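Local coordinates for protein 11R-lipoxygenase (Gersemia fruticosa, PDB 3VF1) that probably acts as a calcium-regulated, non-heme iron dioxygenase of lipid metabolism, adding molecular oxygen to polyunsaturated fatty acids, at residues A[499-511]-A[560-573]. Residues are numbered along the deposited sequence; the frame is centred on the assembly and turned at random.
Sequences LWNVIHQFVQDII and LVHFLTVVVFTCSC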
loop_
_atom_site.group_PDB
_atom_site.type_symbol
_atom_site.label_atom_id
_atom_site.label_comp_id
_atom_site.label_asym_id
_atom_site.label_seq_id
_atom_site.Cartn_x
_atom_site.Cartn_y
_atom_site.Cartn_z
ATOM N N LEU A 499 2.760 12.848 9.308
ATOM C CA LEU A 499 3.566 11.690 8.944
ATOM C C LEU A 499 4.445 11.989 7.741
ATOM O O LEU A 499 5.602 11.578 7.691
ATOM C CB LEU A 499 2.660 10.498 8.643
ATOM C CG LEU A 499 1.972 9.898 9.869
ATOM C CD1 LEU A 499 0.661 9.235 9.494
ATOM C CD2 LEU A 499 2.901 8.906 10.549
ATOM N N TRP A 500 3.889 12.704 6.770
ATOM C CA TRP A 500 4.634 13.089 5.579
ATOM C C TRP A 500 5.876 13.891 5.957
ATOM O O TRP A 500 6.977 13.602 5.491
ATOM C CB TRP A 500 3.749 13.915 4.646
ATOM C CG TRP A 500 4.482 14.457 3.463
ATOM C CD1 TRP A 500 5.180 15.627 3.397
ATOM C CD2 TRP A 500 4.594 13.850 2.171
ATOM N NE1 TRP A 500 5.720 15.787 2.144
ATOM C CE2 TRP A 500 5.373 14.710 1.372
ATOM C CE3 TRP A 500 4.111 12.664 1.614
ATOM C CZ2 TRP A 500 5.680 14.421 0.044
ATOM C CZ3 TRP A 500 4.416 12.379 0.295
ATOM C CH2 TRP A 500 5.193 13.254 -0.475
ATOM N N ASN A 501 5.692 14.897 6.805
ATOM C CA ASN A 501 6.788 15.762 7.221
ATOM C C ASN A 501 7.808 15.034 8.092
ATOM O O ASN A 501 8.999 15.333 8.044
ATOM C CB ASN A 501 6.244 16.985 7.963
ATOM C CG ASN A 501 5.585 17.985 7.030
ATOM O OD1 ASN A 501 6.060 18.218 5.918
ATOM N ND2 ASN A 501 4.487 18.582 7.479
ATOM N N VAL A 502 7.339 14.080 8.888
ATOM C CA VAL A 502 8.227 13.295 9.739
ATOM C C VAL A 502 9.022 12.288 8.914
ATOM O O VAL A 502 10.193 12.034 9.197
ATOM C CB VAL A 502 7.447 12.563 10.853
ATOM C CG1 VAL A 502 8.132 11.262 11.230
ATOM C CG2 VAL A 502 7.294 13.467 12.066
ATOM N N ILE A 503 8.386 11.724 7.894
ATOM C CA ILE A 503 9.057 10.788 7.001
ATOM C C ILE A 503 10.033 11.527 6.090
ATOM O O ILE A 503 11.102 11.014 5.765
ATOM C CB ILE A 503 8.053 10.010 6.133
ATOM C CG1 ILE A 503 7.281 9.008 6.991
ATOM C CG2 ILE A 503 8.775 9.277 5.008
ATOM C CD1 ILE A 503 6.123 8.347 6.273
ATOM N N HIS A 504 9.662 12.733 5.678
ATOM C CA HIS A 504 10.534 13.540 4.834
ATOM C C HIS A 504 11.807 13.892 5.589
ATOM O O HIS A 504 12.893 13.916 5.016
ATOM C CB HIS A 504 9.829 14.820 4.388
ATOM C CG HIS A 504 10.647 15.662 3.461
ATOM N ND1 HIS A 504 11.532 16.619 3.909
ATOM C CD2 HIS A 504 10.722 15.686 2.109
ATOM C CE1 HIS A 504 12.113 17.199 2.874
ATOM N NE2 HIS A 504 11.638 16.651 1.770
ATOM N N GLN A 505 11.665 14.167 6.881
ATOM C CA GLN A 505 12.808 14.494 7.721
ATOM C C GLN A 505 13.739 13.291 7.845
ATOM O O GLN A 505 14.958 13.429 7.761
ATOM C CB GLN A 505 12.343 14.940 9.108
ATOM C CG GLN A 505 13.465 15.442 9.997
ATOM C CD GLN A 505 14.161 16.653 9.413
ATOM O OE1 GLN A 505 13.518 17.642 9.068
ATOM N NE2 GLN A 505 15.482 16.576 9.288
ATOM N N PHE A 506 13.158 12.112 8.043
ATOM C CA PHE A 506 13.941 10.890 8.189
ATOM C C PHE A 506 14.733 10.580 6.924
ATOM O O PHE A 506 15.931 10.311 6.981
ATOM C CB PHE A 506 13.033 9.710 8.538
ATOM C CG PHE A 506 13.719 8.375 8.459
ATOM C CD1 PHE A 506 14.805 8.093 9.270
ATOM C CD2 PHE A 506 13.275 7.400 7.581
ATOM C CE1 PHE A 506 15.438 6.869 9.203
ATOM C CE2 PHE A 506 13.905 6.172 7.511
ATOM C CZ PHE A 506 14.987 5.906 8.322
ATOM N N VAL A 507 14.059 10.615 5.781
ATOM C CA VAL A 507 14.711 10.342 4.507
ATOM C C VAL A 507 15.829 11.344 4.250
ATOM O O VAL A 507 16.890 10.984 3.747
ATOM C CB VAL A 507 13.705 10.384 3.341
ATOM C CG1 VAL A 507 14.431 10.384 2.002
ATOM C CG2 VAL A 507 12.746 9.206 3.429
ATOM N N GLN A 508 15.592 12.601 4.605
ATOM C CA GLN A 508 16.591 13.646 4.418
ATOM C C GLN A 508 17.816 13.388 5.290
ATOM O O GLN A 508 18.949 13.564 4.846
ATOM C CB GLN A 508 16.000 15.017 4.745
ATOM C CG GLN A 508 16.958 16.172 4.506
ATOM C CD GLN A 508 16.296 17.525 4.683
ATOM O OE1 GLN A 508 16.276 18.080 5.782
ATOM N NE2 GLN A 508 15.749 18.062 3.599
ATOM N N ASP A 509 17.582 12.972 6.531
ATOM C CA ASP A 509 18.673 12.677 7.453
ATOM C C ASP A 509 19.551 11.558 6.905
ATOM O O ASP A 509 20.775 11.674 6.890
ATOM C CB ASP A 509 18.129 12.289 8.829
ATOM C CG ASP A 509 17.505 13.461 9.562
ATOM O OD1 ASP A 509 17.695 14.612 9.116
ATOM O OD2 ASP A 509 16.833 13.231 10.591
ATOM N N ILE A 510 18.922 10.478 6.452
ATOM C CA ILE A 510 19.651 9.336 5.917
ATOM C C ILE A 510 20.465 9.734 4.693
ATOM O O ILE A 510 21.647 9.415 4.591
ATOM C CB ILE A 510 18.695 8.193 5.523
ATOM C CG1 ILE A 510 17.998 7.626 6.763
ATOM C CG2 ILE A 510 19.450 7.092 4.787
ATOM C CD1 ILE A 510 18.946 7.076 7.812
ATOM N N ILE A 511 19.826 10.436 3.765
ATOM C CA ILE A 511 20.472 10.819 2.515
ATOM C C ILE A 511 21.648 11.770 2.740
ATOM O O ILE A 511 22.654 11.695 2.036
ATOM C CB ILE A 511 19.464 11.469 1.549
ATOM C CG1 ILE A 511 18.442 10.433 1.075
ATOM C CG2 ILE A 511 20.177 12.086 0.351
ATOM C CD1 ILE A 511 19.044 9.264 0.319
ATOM N N LEU A 560 16.063 13.772 -4.870
ATOM C CA LEU A 560 16.205 12.401 -4.402
ATOM C C LEU A 560 15.373 12.162 -3.143
ATOM O O LEU A 560 14.678 11.154 -3.027
ATOM C CB LEU A 560 17.676 12.090 -4.124
ATOM C CG LEU A 560 17.980 10.692 -3.585
ATOM C CD1 LEU A 560 17.431 9.624 -4.517
ATOM C CD2 LEU A 560 19.476 10.516 -3.388
ATOM N N VAL A 561 15.446 13.099 -2.203
ATOM C CA VAL A 561 14.709 12.981 -0.952
ATOM C C VAL A 561 13.204 12.966 -1.204
ATOM O O VAL A 561 12.484 12.137 -0.649
ATOM C CB VAL A 561 15.053 14.132 0.015
ATOM C CG1 VAL A 561 14.095 14.141 1.201
ATOM C CG2 VAL A 561 16.494 14.009 0.490
ATOM N N HIS A 562 12.731 13.882 -2.041
ATOM C CA HIS A 562 11.304 13.976 -2.322
ATOM C C HIS A 562 10.769 12.669 -2.890
ATOM O O HIS A 562 9.795 12.116 -2.384
ATOM C CB HIS A 562 11.011 15.110 -3.302
ATOM C CG HIS A 562 9.561 15.237 -3.654
ATOM N ND1 HIS A 562 8.634 15.793 -2.799
ATOM C CD2 HIS A 562 8.877 14.866 -4.762
ATOM C CE1 HIS A 562 7.442 15.767 -3.369
ATOM N NE2 HIS A 562 7.561 15.208 -4.559
ATOM N N PHE A 563 11.412 12.177 -3.944
ATOM C CA PHE A 563 10.953 10.965 -4.611
ATOM C C PHE A 563 10.895 9.791 -3.641
ATOM O O PHE A 563 9.969 8.986 -3.690
ATOM C CB PHE A 563 11.859 10.621 -5.792
ATOM C CG PHE A 563 11.299 9.555 -6.689
ATOM C CD1 PHE A 563 10.486 9.890 -7.759
ATOM C CD2 PHE A 563 11.577 8.218 -6.458
ATOM C CE1 PHE A 563 9.966 8.912 -8.585
ATOM C CE2 PHE A 563 11.061 7.236 -7.282
ATOM C CZ PHE A 563 10.253 7.583 -8.346
ATOM N N LEU A 564 11.882 9.698 -2.756
ATOM C CA LEU A 564 11.936 8.604 -1.792
ATOM C C LEU A 564 10.893 8.789 -0.696
ATOM O O LEU A 564 10.350 7.816 -0.175
ATOM C CB LEU A 564 13.333 8.501 -1.179
ATOM C CG LEU A 564 14.453 8.126 -2.152
ATOM C CD1 LEU A 564 15.804 8.197 -1.461
ATOM C CD2 LEU A 564 14.221 6.743 -2.732
ATOM N N THR A 565 10.616 10.042 -0.346
ATOM C CA THR A 565 9.584 10.345 0.636
ATOM C C THR A 565 8.234 9.854 0.124
ATOM O O THR A 565 7.447 9.273 0.871
ATOM C CB THR A 565 9.502 11.855 0.924
ATOM O OG1 THR A 565 10.719 12.299 1.539
ATOM C CG2 THR A 565 8.337 12.168 1.850
ATOM N N VAL A 566 7.975 10.091 -1.159
ATOM C CA VAL A 566 6.748 9.629 -1.797
ATOM C C VAL A 566 6.597 8.119 -1.664
ATOM O O VAL A 566 5.520 7.624 -1.338
ATOM C CB VAL A 566 6.718 10.006 -3.294
ATOM C CG1 VAL A 566 5.677 9.179 -4.040
ATOM C CG2 VAL A 566 6.444 11.493 -3.464
ATOM N N VAL A 567 7.679 7.390 -1.916
ATOM C CA VAL A 567 7.642 5.933 -1.888
ATOM C C VAL A 567 7.372 5.408 -0.481
ATOM O O VAL A 567 6.493 4.572 -0.279
ATOM C CB VAL A 567 8.960 5.325 -2.407
ATOM C CG1 VAL A 567 8.941 3.809 -2.268
ATOM C CG2 VAL A 567 9.194 5.723 -3.853
ATOM N N VAL A 568 8.135 5.899 0.490
ATOM C CA VAL A 568 8.001 5.441 1.869
ATOM C C VAL A 568 6.617 5.772 2.421
ATOM O O VAL A 568 6.010 4.967 3.132
ATOM C CB VAL A 568 9.074 6.077 2.780
ATOM C CG1 VAL A 568 8.815 5.726 4.241
ATOM C CG2 VAL A 568 10.462 5.624 2.362
ATOM N N PHE A 569 6.118 6.958 2.088
ATOM C CA PHE A 569 4.818 7.401 2.575
ATOM C C PHE A 569 3.683 6.580 1.973
ATOM O O PHE A 569 2.739 6.215 2.668
ATOM C CB PHE A 569 4.606 8.880 2.254
ATOM C CG PHE A 569 3.254 9.395 2.651
ATOM C CD1 PHE A 569 3.037 9.905 3.921
ATOM C CD2 PHE A 569 2.197 9.366 1.757
ATOM C CE1 PHE A 569 1.794 10.377 4.291
ATOM C CE2 PHE A 569 0.949 9.839 2.122
ATOM C CZ PHE A 569 0.748 10.344 3.389
ATOM N N THR A 570 3.779 6.291 0.680
ATOM C CA THR A 570 2.724 5.570 -0.026
ATOM C C THR A 570 2.687 4.095 0.366
ATOM O O THR A 570 1.611 3.504 0.488
ATOM C CB THR A 570 2.890 5.679 -1.554
ATOM O OG1 THR A 570 2.763 7.047 -1.953
ATOM C CG2 THR A 570 1.836 4.849 -2.273
ATOM N N CYS A 571 3.860 3.500 0.558
ATOM C CA CYS A 571 3.946 2.085 0.901
ATOM C C CYS A 571 3.501 1.821 2.338
ATOM O O CYS A 571 3.077 0.712 2.668
ATOM C CB CYS A 571 5.374 1.572 0.705
ATOM S SG CYS A 571 5.923 1.514 -1.014
ATOM N N SER A 572 3.600 2.837 3.190
ATOM C CA SER A 572 3.245 2.680 4.596
ATOM C C SER A 572 1.925 3.366 4.948
ATOM O O SER A 572 0.912 2.698 5.162
ATOM C CB SER A 572 4.372 3.202 5.496
ATOM O OG SER A 572 4.638 4.574 5.259
ATOM N N CYS A 573 1.940 4.694 5.001
ATOM C CA CYS A 573 0.798 5.460 5.496
ATOM C C CYS A 573 -0.408 5.419 4.557
ATOM O O CYS A 573 -1.495 5.001 4.957
ATOM C CB CYS A 573 1.211 6.911 5.746
ATOM S SG CYS A 573 2.447 7.102 7.039
#
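Within the helical iron-binding domain of this lipoxygenase, helix 491-514 packs knobs-into-holes against helix 557-579, which carries the iron ligands His575 and Asn579 in the residues following a pi-type turn at 570-573. The segment axes approach to 9.1 Å, and their N-to-C directions make an angle of 129°. Trp500 is the broad knob, seated among His562, Thr565, Val566 and Phe569. With CG anti to the backbone N (chi1 174°), its indole swings across helix 557-579 and drives its CE3 edge onto the face of Phe569, a T-shaped pair with CE3 3.5 Å from Phe569 CG. Thr565 suits the tight middle of the crossing, being small and two-sided: its CG2 stands over the centre of the six-membered ring of Trp500 in a CH-pi contact (3.8 Å to the centroid). Were Trp500 cut back to alanine, the CG2 of Thr565 would probably lose the ring it stands over, and the Phe569 face its edge-on partner. Beta-branched residues carry much of the remainder, since their methyls branch close to the backbone and fit shallow holes: Ile503 lays CG2 on Val568 CG1 at 3.6 Å, while Val561 sets CG1 over one face of the His504 ring. No hydrogen bond crosses between the two segments. The buried hydroxyl of Thr565 is satisfied within its own helix instead, OG1 donating from above the carbonyl plane to Val561 O at 2.8 Å, an oxygen that also accepts the backbone bond from Thr565 N.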